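Long-range contacts in tRNA (Adenine(22)-N(1))-methyltransferase (Mycoplasma capricolum subsp. capricolum, PDB 6QE6), which binds S-adenosyl-L-homocysteine and probably methylates N1 of adenine 22 in tRNA, with S-adenosylmethionine as the methyl donor: residues A62-I67 and G86-I91; Y154-E159 and K193-K198; E184-E189 and I234-K239. All coordinates share one frame; numbering follows the deposited sequence.

In the fold
From the N terminus, contact 1 comes first: 62-67 and 86-91 close the loop that runs through helix 69-81, pairing strand 88-92, at one margin of the central sheet, with its neighbour 59-66 beside the cofactor product. Contact 2 opens only later, where 154-159, on the strand at the other margin, meets the short helix 193-196. Contact 3 starts between these two segments and ends beyond them, joining helix 185-190 to the long helix 225-244, so contacts 2 and 3 cross. The two also touch, through a salt bridge between K193 and E184. Their centres are about 14 Å apart, whereas the centres of contacts 1 and 2 are about 30 Å apart.

Contact 1: A62-I67 and G86-I91; sequences AYACDI and GQIFTI. With SAH (S-adenosyl-L-homocysteine), chain C.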
loop_
_atom_site.group_PDB
_atom_site.type_symbol
_atom_site.label_atom_id
_atom_site.label_comp_id
_atom_site.label_asym_id
_atom_site.label_seq_id
_atom_site.Cartn_x
_atom_site.Cartn_y
_atom_site.Cartn_z
ATOM N N ALA A 62 -8.992 -2.516 16.870
ATOM C CA ALA A 62 -8.532 -2.933 15.555
ATOM C C ALA A 62 -9.367 -4.105 15.065
ATOM O O ALA A 62 -9.715 -5.009 15.831
ATOM C CB ALA A 62 -7.041 -3.319 15.560
ATOM N N TYR A 63 -9.699 -4.064 13.785
ATOM C CA TYR A 63 -10.241 -5.206 13.064
ATOM C C TYR A 63 -9.102 -5.923 12.336
ATOM O O TYR A 63 -8.432 -5.328 11.483
ATOM C CB TYR A 63 -11.310 -4.736 12.079
ATOM C CG TYR A 63 -12.468 -4.065 12.752
ATOM C CD1 TYR A 63 -13.327 -4.771 13.595
ATOM C CD2 TYR A 63 -12.713 -2.731 12.550
ATOM C CE1 TYR A 63 -14.401 -4.135 14.214
ATOM C CE2 TYR A 63 -13.773 -2.099 13.154
ATOM C CZ TYR A 63 -14.615 -2.791 13.978
ATOM O OH TYR A 63 -15.666 -2.103 14.555
ATOM N N ALA A 64 -8.877 -7.185 12.670
ATOM C CA ALA A 64 -7.775 -7.969 12.102
ATOM C C ALA A 64 -8.374 -8.980 11.128
ATOM O O ALA A 64 -8.888 -10.023 11.542
ATOM C CB ALA A 64 -6.965 -8.646 13.198
ATOM N N CYS A 65 -8.298 -8.669 9.836
ATOM C CA CYS A 65 -9.086 -9.331 8.803
ATOM C C CYS A 65 -8.211 -10.179 7.896
ATOM O O CYS A 65 -7.089 -9.796 7.555
ATOM C CB CYS A 65 -9.831 -8.315 7.931
ATOM S SG CYS A 65 -10.473 -6.878 8.829
ATOM N N ASP A 66 -8.752 -11.313 7.477
ATOM C CA ASP A 66 -8.089 -12.158 6.508
ATOM C C ASP A 66 -9.134 -12.926 5.706
ATOM O O ASP A 66 -10.227 -13.232 6.189
ATOM C CB ASP A 66 -7.099 -13.114 7.182
ATOM C CG ASP A 66 -5.970 -13.531 6.245
ATOM O OD1 ASP A 66 -6.273 -14.117 5.183
ATOM O OD2 ASP A 66 -4.788 -13.254 6.546
ATOM N N ILE A 67 -8.782 -13.223 4.462
ATOM C CA ILE A 67 -9.634 -14.054 3.632
ATOM C C ILE A 67 -9.515 -15.529 4.007
ATOM O O ILE A 67 -10.412 -16.318 3.681
ATOM C CB ILE A 67 -9.281 -13.787 2.157
ATOM C CG1 ILE A 67 -10.368 -14.317 1.225
ATOM C CG2 ILE A 67 -7.903 -14.335 1.823
ATOM C CD1 ILE A 67 -10.159 -13.888 -0.233
ATOM N N GLY A 86 -10.492 -7.757 24.032
ATOM C CA GLY A 86 -11.471 -6.690 24.069
ATOM C C GLY A 86 -11.182 -5.493 23.186
ATOM O O GLY A 86 -11.982 -4.550 23.165
ATOM N N GLN A 87 -10.058 -5.500 22.464
ATOM C CA GLN A 87 -9.660 -4.366 21.639
ATOM C C GLN A 87 -9.399 -4.787 20.199
ATOM O O GLN A 87 -9.528 -3.966 19.289
ATOM C CB GLN A 87 -8.419 -3.676 22.204
ATOM C CG GLN A 87 -8.646 -2.928 23.530
ATOM C CD GLN A 87 -8.584 -3.842 24.776
ATOM O OE1 GLN A 87 -7.680 -4.673 24.920
ATOM N NE2 GLN A 87 -9.550 -3.670 25.685
ATOM N N ILE A 88 -9.022 -6.045 19.966
ATOM C CA ILE A 88 -8.763 -6.529 18.616
ATOM C C ILE A 88 -9.724 -7.668 18.307
ATOM O O ILE A 88 -9.943 -8.551 19.141
ATOM C CB ILE A 88 -7.296 -6.962 18.451
ATOM C CG1 ILE A 88 -6.389 -5.775 18.755
ATOM C CG2 ILE A 88 -7.023 -7.478 17.048
ATOM C CD1 ILE A 88 -4.927 -6.105 18.695
ATOM N N PHE A 89 -10.310 -7.638 17.110
ATOM C CA PHE A 89 -11.373 -8.558 16.715
ATOM C C PHE A 89 -10.992 -9.182 15.388
ATOM O O PHE A 89 -10.726 -8.461 14.424
ATOM C CB PHE A 89 -12.720 -7.825 16.590
ATOM C CG PHE A 89 -13.102 -7.063 17.819
ATOM C CD1 PHE A 89 -13.687 -7.707 18.895
ATOM C CD2 PHE A 89 -12.854 -5.705 17.915
ATOM C CE1 PHE A 89 -14.016 -7.005 20.051
ATOM C CE2 PHE A 89 -13.190 -4.989 19.073
ATOM C CZ PHE A 89 -13.766 -5.638 20.135
ATOM N N THR A 90 -10.964 -10.508 15.327
ATOM C CA THR A 90 -10.650 -11.163 14.064
ATOM C C THR A 90 -11.893 -11.227 13.188
ATOM O O THR A 90 -12.997 -11.507 13.667
ATOM C CB THR A 90 -10.089 -12.564 14.291
ATOM O OG1 THR A 90 -10.840 -13.217 15.320
ATOM C CG2 THR A 90 -8.621 -12.503 14.690
ATOM N N ILE A 91 -11.708 -10.941 11.901
ATOM C CA ILE A 91 -12.781 -10.954 10.917
ATOM C C ILE A 91 -12.314 -11.752 9.703
ATOM O O ILE A 91 -11.278 -11.436 9.105
ATOM C CB ILE A 91 -13.188 -9.531 10.491
ATOM C CG1 ILE A 91 -13.544 -8.657 11.703
ATOM C CG2 ILE A 91 -14.332 -9.580 9.462
ATOM C CD1 ILE A 91 -14.676 -9.179 12.536
HETATM N N SAH C . -0.078 -8.167 6.542
HETATM C CA SAH C . 1.130 -8.978 6.656
HETATM C CB SAH C . 0.946 -10.328 5.946
HETATM C CG SAH C . 0.794 -10.297 4.424
HETATM S SD SAH C . 0.734 -11.965 3.717
HETATM C C SAH C . 2.353 -8.251 6.092
HETATM O O SAH C . 2.224 -7.309 5.302
HETATM O OXT SAH C . 3.500 -8.588 6.409
HETATM C "C5'" SAH C . -0.794 -11.592 2.826
HETATM C "C4'" SAH C . -2.032 -11.977 3.629
HETATM O "O4'" SAH C . -3.173 -11.455 2.991
HETATM C "C3'" SAH C . -2.242 -13.479 3.691
HETATM O "O3'" SAH C . -2.437 -13.869 5.031
HETATM C "C2'" SAH C . -3.509 -13.733 2.893
HETATM O "O2'" SAH C . -4.250 -14.756 3.500
HETATM C "C1'" SAH C . -4.215 -12.398 2.966
HETATM N N9 SAH C . -5.057 -12.109 1.805
HETATM C C8 SAH C . -4.797 -12.400 0.496
HETATM N N7 SAH C . -5.840 -11.938 -0.247
HETATM C C5 SAH C . -6.737 -11.363 0.561
HETATM C C6 SAH C . -7.959 -10.755 0.318
HETATM N N6 SAH C . -8.438 -10.658 -0.920
HETATM N N1 SAH C . -8.675 -10.253 1.380
HETATM C C2 SAH C . -8.185 -10.344 2.667
HETATM N N3 SAH C . -6.969 -10.954 2.892
HETATM C C4 SAH C . -6.258 -11.454 1.855
#
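A64 CB rests against I88 CG2 at 4.0 Å, and A62 CB meets I88 CG1 on the same face of two parallel strands. Alanine suits these positions because P50 of helix 48-55 packs against both methyls, while branched I88 reaches V54 and V79. On the other face Y63 CD1 lies 4.3 Å from I91 CG1, and C65 SG approaches I91 CB; F98 packs on both C65 and I91. The tyrosine hydroxyl is bonded to the backbone of L105.

Five backbone hydrogen bonds join the strands, alternating in direction from A62 N to Q87 O through to D66 N to I91 O at 3.0 Å. A64 N to F89 O is nearly straight, at 174°. At the end of strand 59-66, chi1 of -154° turns the D66 carboxylate away from strand 88-92 toward the SAH ribose: O2' gives to OD1 at 2.7 Å and O3' to OD2 at 2.9 Å. N68 N also bonds to OD1 and D45 N to OD2, helping fix the carboxylate. I67 CG2 lies 3.3 Å from SAH C4. An acidic residue gripping the ribose at this strand end is the hallmark of Rossmann-like class I methyltransferases, here within a beta-alpha-beta unit.

Contact 2: Y154-E159 and K193-K198; sequences YLIKYE and KQFFNK
I156 meets F195 chiefly through its backbone: I156 O lies at the edge of the phenyl ring, near its plane, 3.5 Å from F195 CZ. Its side chain adds a looser touch, CG2 against CE2, while packing on A149 of helix 143-151; a branched aliphatic residue suits this buried strand position. K157 O approaches F195 CZ at 3.2 Å, whereas the exposed lysine side chain starts off away from the helix. K157 and Y158 both face E173 on the neighbouring strand, a classic beta bulge.

Y158 places its CA over the face of the F195 ring, 4.0 Å from the centroid, in a CH-pi contact. Its own ring is turned at 79° to that of F195, and CD1 of each meets at 4.0 Å. E159 N lies over the same phenyl face as Y158 CA. Phenylalanine suits position 195 because its flat ring offers this face to the strand backbone and the opposite one to Q194 CG.

E159 touches both phenylalanines. Its CG reaches F195 CD2, and its CB packs on F196 CZ at 3.7 Å. The carboxylate stands almost perpendicular to the F196 ring, with OE2 at that ring's edge and in its plane. R146 pairs with OE2 and S192 N binds OE1, which satisfies this buried acid. A water donates to both E159 O and F195 O, 2.8 Å from each.

No direct hydrogen bond links the segments: van der Waals contacts of the F195 and F196 rings, many of them with strand backbone, and one shared water join the two, while the glutamate brings its methylenes to the rings and sends its charge to R146.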
loop_
_atom_site.group_PDB
_atom_site.type_symbol
_atom_site.label_atom_id
_atom_site.label_comp_id
_atom_site.label_asym_id
_atom_site.label_seq_id
_atom_site.Cartn_x
_atom_site.Cartn_y
_atom_site.Cartn_z
ATOM N N TYR A 154 -9.057 11.826 -4.323
ATOM C CA TYR A 154 -8.514 11.618 -2.989
ATOM C C TYR A 154 -7.063 12.092 -2.944
ATOM O O TYR A 154 -6.304 11.911 -3.900
ATOM C CB TYR A 154 -8.579 10.138 -2.595
ATOM C CG TYR A 154 -9.957 9.512 -2.586
ATOM C CD1 TYR A 154 -11.097 10.261 -2.277
ATOM C CD2 TYR A 154 -10.119 8.152 -2.858
ATOM C CE1 TYR A 154 -12.361 9.675 -2.256
ATOM C CE2 TYR A 154 -11.385 7.549 -2.838
ATOM C CZ TYR A 154 -12.497 8.312 -2.539
ATOM O OH TYR A 154 -13.739 7.708 -2.528
ATOM N N LEU A 155 -6.679 12.673 -1.817
ATOM C CA LEU A 155 -5.299 13.046 -1.592
ATOM C C LEU A 155 -4.412 11.807 -1.455
ATOM O O LEU A 155 -4.766 10.836 -0.776
ATOM C CB LEU A 155 -5.196 13.900 -0.339
ATOM C CG LEU A 155 -3.773 14.290 0.048
ATOM C CD1 LEU A 155 -3.082 15.060 -1.085
ATOM C CD2 LEU A 155 -3.798 15.097 1.343
ATOM N N ILE A 156 -3.261 11.842 -2.124
ATOM C CA ILE A 156 -2.154 10.946 -1.819
ATOM C C ILE A 156 -1.287 11.687 -0.800
ATOM O O ILE A 156 -0.481 12.554 -1.153
ATOM C CB ILE A 156 -1.389 10.551 -3.087
ATOM C CG1 ILE A 156 -2.324 9.775 -4.014
ATOM C CG2 ILE A 156 -0.210 9.678 -2.749
ATOM C CD1 ILE A 156 -1.799 9.567 -5.427
ATOM N N LYS A 157 -1.484 11.374 0.484
ATOM C CA LYS A 157 -0.840 12.140 1.541
ATOM C C LYS A 157 0.644 11.816 1.687
ATOM O O LYS A 157 1.426 12.682 2.098
ATOM C CB LYS A 157 -1.535 11.891 2.879
ATOM C CG LYS A 157 -0.913 12.642 4.044
ATOM C CD LYS A 157 -1.859 12.711 5.234
ATOM C CE LYS A 157 -1.163 13.224 6.508
ATOM N NZ LYS A 157 -1.963 12.941 7.769
ATOM N N TYR A 158 1.044 10.581 1.407
ATOM C CA TYR A 158 2.415 10.168 1.650
ATOM C C TYR A 158 2.738 8.963 0.779
ATOM O O TYR A 158 1.909 8.064 0.606
ATOM C CB TYR A 158 2.664 9.834 3.126
ATOM C CG TYR A 158 4.092 9.468 3.423
ATOM C CD1 TYR A 158 5.104 10.412 3.310
ATOM C CD2 TYR A 158 4.440 8.166 3.784
ATOM C CE1 TYR A 158 6.414 10.087 3.565
ATOM C CE2 TYR A 158 5.774 7.807 4.034
ATOM C CZ TYR A 158 6.756 8.782 3.937
ATOM O OH TYR A 158 8.079 8.482 4.197
ATOM N N GLU A 159 3.946 8.974 0.227
ATOM C CA GLU A 159 4.495 7.834 -0.475
ATOM C C GLU A 159 5.930 7.673 -0.040
ATOM O O GLU A 159 6.582 8.639 0.369
ATOM C CB GLU A 159 4.473 7.987 -1.988
ATOM C CG GLU A 159 3.128 8.195 -2.589
ATOM C CD GLU A 159 3.190 8.115 -4.112
ATOM O OE1 GLU A 159 2.978 9.158 -4.789
ATOM O OE2 GLU A 159 3.467 7.001 -4.621
ATOM N N LYS A 193 6.585 13.833 -7.166
ATOM C CA LYS A 193 7.966 14.303 -6.989
ATOM C C LYS A 193 8.276 14.639 -5.538
ATOM O O LYS A 193 9.360 14.319 -5.026
ATOM C CB LYS A 193 8.218 15.546 -7.832
ATOM C CG LYS A 193 7.835 15.442 -9.271
ATOM C CD LYS A 193 8.022 16.804 -9.930
ATOM C CE LYS A 193 6.715 17.580 -10.055
ATOM N NZ LYS A 193 6.624 18.230 -11.402
ATOM N N GLN A 194 7.344 15.332 -4.892
ATOM C CA GLN A 194 7.337 15.687 -3.483
ATOM C C GLN A 194 7.906 14.598 -2.574
ATOM O O GLN A 194 8.690 14.888 -1.669
ATOM C CB GLN A 194 5.897 16.025 -3.108
ATOM C CG GLN A 194 5.552 15.832 -1.683
ATOM C CD GLN A 194 4.126 16.255 -1.385
ATOM O OE1 GLN A 194 3.211 16.042 -2.198
ATOM N NE2 GLN A 194 3.931 16.887 -0.225
ATOM N N PHE A 195 7.524 13.342 -2.808
ATOM C CA PHE A 195 7.924 12.247 -1.938
ATOM C C PHE A 195 9.208 11.557 -2.389
ATOM O O PHE A 195 9.809 10.818 -1.594
ATOM C CB PHE A 195 6.787 11.219 -1.831
ATOM C CG PHE A 195 5.450 11.820 -1.441
ATOM C CD1 PHE A 195 5.270 12.418 -0.196
ATOM C CD2 PHE A 195 4.372 11.791 -2.322
ATOM C CE1 PHE A 195 4.037 12.984 0.165
ATOM C CE2 PHE A 195 3.127 12.358 -1.958
ATOM C CZ PHE A 195 2.970 12.953 -0.717
ATOM N N PHE A 196 9.668 11.793 -3.623
ATOM C CA PHE A 196 10.815 11.058 -4.132
ATOM C C PHE A 196 11.981 11.911 -4.623
ATOM O O PHE A 196 12.975 11.337 -5.069
ATOM C CB PHE A 196 10.365 10.099 -5.247
ATOM C CG PHE A 196 9.401 9.051 -4.766
ATOM C CD1 PHE A 196 9.837 8.018 -3.943
ATOM C CD2 PHE A 196 8.049 9.127 -5.085
ATOM C CE1 PHE A 196 8.938 7.067 -3.461
ATOM C CE2 PHE A 196 7.148 8.171 -4.614
ATOM C CZ PHE A 196 7.599 7.139 -3.795
ATOM N N ASN A 197 11.911 13.242 -4.524
ATOM C CA ASN A 197 13.054 14.092 -4.860
ATOM C C ASN A 197 14.321 13.622 -4.157
ATOM O O ASN A 197 14.338 13.442 -2.933
ATOM C CB ASN A 197 12.788 15.551 -4.467
ATOM C CG ASN A 197 11.865 16.257 -5.423
ATOM O OD1 ASN A 197 11.999 16.133 -6.639
ATOM N ND2 ASN A 197 10.911 17.017 -4.875
ATOM N N LYS A 198 15.394 13.451 -4.943
ATOM C CA LYS A 198 16.723 13.131 -4.421
ATOM C C LYS A 198 16.781 11.755 -3.769
ATOM O O LYS A 198 17.626 11.518 -2.904
ATOM C CB LYS A 198 17.214 14.186 -3.417
ATOM C CG LYS A 198 17.007 15.641 -3.843
ATOM C CD LYS A 198 17.804 15.978 -5.109
ATOM C CE LYS A 198 18.044 17.484 -5.251
ATOM N NZ LYS A 198 18.249 17.876 -6.673
HETATM O O HOH W 1 9.064 9.826 0.889
#

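Contact 3: E184-E189 and I234-K239; sequences EELEIE and INKIRK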
loop_
_atom_site.group_PDB
_atom_site.type_symbol
_atom_site.label_atom_id
_atom_site.label_comp_id
_atom_site.label_asym_id
_atom_site.label_seq_id
_atom_site.Cartn_x
_atom_site.Cartn_y
_atom_site.Cartn_z
ATOM N N GLU A 184 1.029 15.410 -12.371
ATOM C CA GLU A 184 1.468 15.222 -13.747
ATOM C C GLU A 184 1.415 13.741 -14.119
ATOM O O GLU A 184 1.359 12.858 -13.256
ATOM C CB GLU A 184 2.877 15.773 -13.926
ATOM C CG GLU A 184 2.930 17.287 -13.834
ATOM C CD GLU A 184 4.230 17.803 -13.223
ATOM O OE1 GLU A 184 4.198 18.853 -12.541
ATOM O OE2 GLU A 184 5.287 17.162 -13.420
ATOM N N GLU A 185 1.416 13.463 -15.426
ATOM C CA GLU A 185 1.236 12.074 -15.827
ATOM C C GLU A 185 2.450 11.239 -15.459
ATOM O O GLU A 185 2.301 10.053 -15.147
ATOM C CB GLU A 185 0.936 11.956 -17.320
ATOM C CG GLU A 185 2.128 12.108 -18.236
ATOM C CD GLU A 185 2.038 11.204 -19.472
ATOM O OE1 GLU A 185 2.912 10.309 -19.654
ATOM O OE2 GLU A 185 1.076 11.387 -20.251
ATOM N N LEU A 186 3.647 11.834 -15.450
ATOM C CA LEU A 186 4.811 11.087 -14.973
ATOM C C LEU A 186 4.695 10.781 -13.486
ATOM O O LEU A 186 5.158 9.730 -13.039
ATOM C CB LEU A 186 6.112 11.848 -15.250
ATOM C CG LEU A 186 6.823 11.609 -16.575
ATOM C CD1 LEU A 186 8.250 12.159 -16.521
ATOM C CD2 LEU A 186 6.825 10.136 -16.938
ATOM N N GLU A 187 4.070 11.681 -12.713
ATOM C CA GLU A 187 3.892 11.448 -11.282
ATOM C C GLU A 187 2.900 10.328 -11.037
ATOM O O GLU A 187 3.083 9.515 -10.128
ATOM C CB GLU A 187 3.416 12.717 -10.595
ATOM C CG GLU A 187 4.484 13.710 -10.287
ATOM C CD GLU A 187 3.898 14.981 -9.725
ATOM O OE1 GLU A 187 3.091 15.618 -10.438
ATOM O OE2 GLU A 187 4.212 15.328 -8.563
ATOM N N ILE A 188 1.834 10.278 -11.830
ATOM C CA ILE A 188 0.892 9.178 -11.706
ATOM C C ILE A 188 1.609 7.857 -11.927
ATOM O O ILE A 188 1.366 6.863 -11.224
ATOM C CB ILE A 188 -0.273 9.375 -12.690
ATOM C CG1 ILE A 188 -1.080 10.613 -12.285
ATOM C CG2 ILE A 188 -1.150 8.156 -12.726
ATOM C CD1 ILE A 188 -2.407 10.756 -13.014
ATOM N N GLU A 189 2.561 7.851 -12.858
ATOM C CA GLU A 189 3.253 6.626 -13.214
ATOM C C GLU A 189 4.218 6.189 -12.119
ATOM O O GLU A 189 4.260 5.012 -11.752
ATOM C CB GLU A 189 3.991 6.838 -14.536
ATOM C CG GLU A 189 4.778 5.635 -14.954
ATOM C CD GLU A 189 4.138 4.918 -16.103
ATOM O OE1 GLU A 189 3.303 5.567 -16.779
ATOM O OE2 GLU A 189 4.469 3.726 -16.328
ATOM N N ILE A 234 11.042 3.240 -21.247
ATOM C CA ILE A 234 12.398 3.673 -20.896
ATOM C C ILE A 234 12.495 5.189 -20.889
ATOM O O ILE A 234 13.038 5.787 -19.954
ATOM C CB ILE A 234 13.440 3.078 -21.861
ATOM C CG1 ILE A 234 13.756 1.630 -21.510
ATOM C CG2 ILE A 234 14.728 3.907 -21.824
ATOM C CD1 ILE A 234 14.346 0.864 -22.646
ATOM N N ASN A 235 11.990 5.832 -21.948
ATOM C CA ASN A 235 12.060 7.290 -22.037
ATOM C C ASN A 235 11.233 7.964 -20.954
ATOM O O ASN A 235 11.626 9.024 -20.452
ATOM C CB ASN A 235 11.589 7.770 -23.407
ATOM C CG ASN A 235 12.524 7.351 -24.521
ATOM O OD1 ASN A 235 13.703 7.055 -24.289
ATOM N ND2 ASN A 235 12.004 7.327 -25.743
ATOM N N LYS A 236 10.091 7.377 -20.588
ATOM C CA LYS A 236 9.315 7.945 -19.493
ATOM C C LYS A 236 10.108 7.887 -18.197
ATOM O O LYS A 236 10.183 8.884 -17.467
ATOM C CB LYS A 236 7.967 7.233 -19.374
ATOM C CG LYS A 236 6.845 8.009 -20.066
ATOM C CD LYS A 236 5.739 7.126 -20.654
ATOM C CE LYS A 236 5.147 6.180 -19.634
ATOM N NZ LYS A 236 3.885 5.541 -20.129
ATOM N N ILE A 237 10.764 6.745 -17.932
ATOM C CA ILE A 237 11.561 6.590 -16.716
ATOM C C ILE A 237 12.689 7.609 -16.694
ATOM O O ILE A 237 12.951 8.261 -15.672
ATOM C CB ILE A 237 12.121 5.157 -16.604
ATOM C CG1 ILE A 237 11.005 4.114 -16.535
ATOM C CG2 ILE A 237 13.029 5.036 -15.395
ATOM C CD1 ILE A 237 11.522 2.695 -16.427
ATOM N N ARG A 238 13.397 7.733 -17.817
ATOM C CA ARG A 238 14.525 8.648 -17.887
ATOM C C ARG A 238 14.075 10.081 -17.647
ATOM O O ARG A 238 14.765 10.854 -16.977
ATOM C CB ARG A 238 15.214 8.516 -19.246
ATOM C CG ARG A 238 16.269 9.574 -19.490
ATOM C CD ARG A 238 17.350 9.462 -18.448
ATOM N NE ARG A 238 17.970 8.141 -18.508
ATOM C CZ ARG A 238 18.560 7.546 -17.473
ATOM N NH1 ARG A 238 18.599 8.148 -16.284
ATOM N NH2 ARG A 238 19.105 6.343 -17.625
ATOM N N LYS A 239 12.920 10.459 -18.194
ATOM C CA LYS A 239 12.383 11.779 -17.894
ATOM C C LYS A 239 12.124 11.922 -16.402
ATOM O O LYS A 239 12.580 12.885 -15.770
ATOM C CB LYS A 239 11.111 12.042 -18.715
ATOM C CG LYS A 239 11.401 12.288 -20.190
ATOM C CD LYS A 239 10.176 12.718 -20.991
ATOM C CE LYS A 239 10.233 12.183 -22.433
ATOM N NZ LYS A 239 8.911 12.210 -23.136
#
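L186 points its two methyls at different residues of the long helix. CD1 meets K239 CB at 3.6 Å, and CD2 lies 3.6 Å from K236 O and close to K236 CG. Leucine suits the place because its fork gives each of two lysines, about one turn apart, a methyl of its own, and the carbon parts of these lysines offer apolar surface below their charged ends.

The second point of touch is polar. E189 OE1 and K236 NZ form a salt bridge at 3.4 Å, and the hydrogen bond within it is weak. The two side chains cross at about a right angle. E189 has CG anti to its backbone N (chi1 178°) and then bends at chi2, while K236 bends at chi2 and chi3, bringing its amino group back to the acid. E185 OE1 stands near the same lysine, but its nearest atom there is K236 CD, at 4.4 Å, and its charge is not in contact with NZ.

Outside this shell, E189 is gripped by other bases: R233 pairs with OE2, and K143 with OE1. Three basic residues thus surround one buried carboxylate, which would be expected to keep it ionised. R146 holds I188 O near the end of the short helix. At the start of that helix E184 takes the N-cap position, and E187 OE1 accepts from E184 N at 2.8 Å. The long helix is backed by helix 200-217, where L206 and I210 receive I237, and E207 pairs with R238.

The axes of 185-189 and 234-239 come within 10.5 Å of each other, at 101°, and the touching patch is small and near the surface. The join therefore rests on one leucine against lysine methylenes, with a weak, long salt bridge beside it whose acid is shared with R233 and K143.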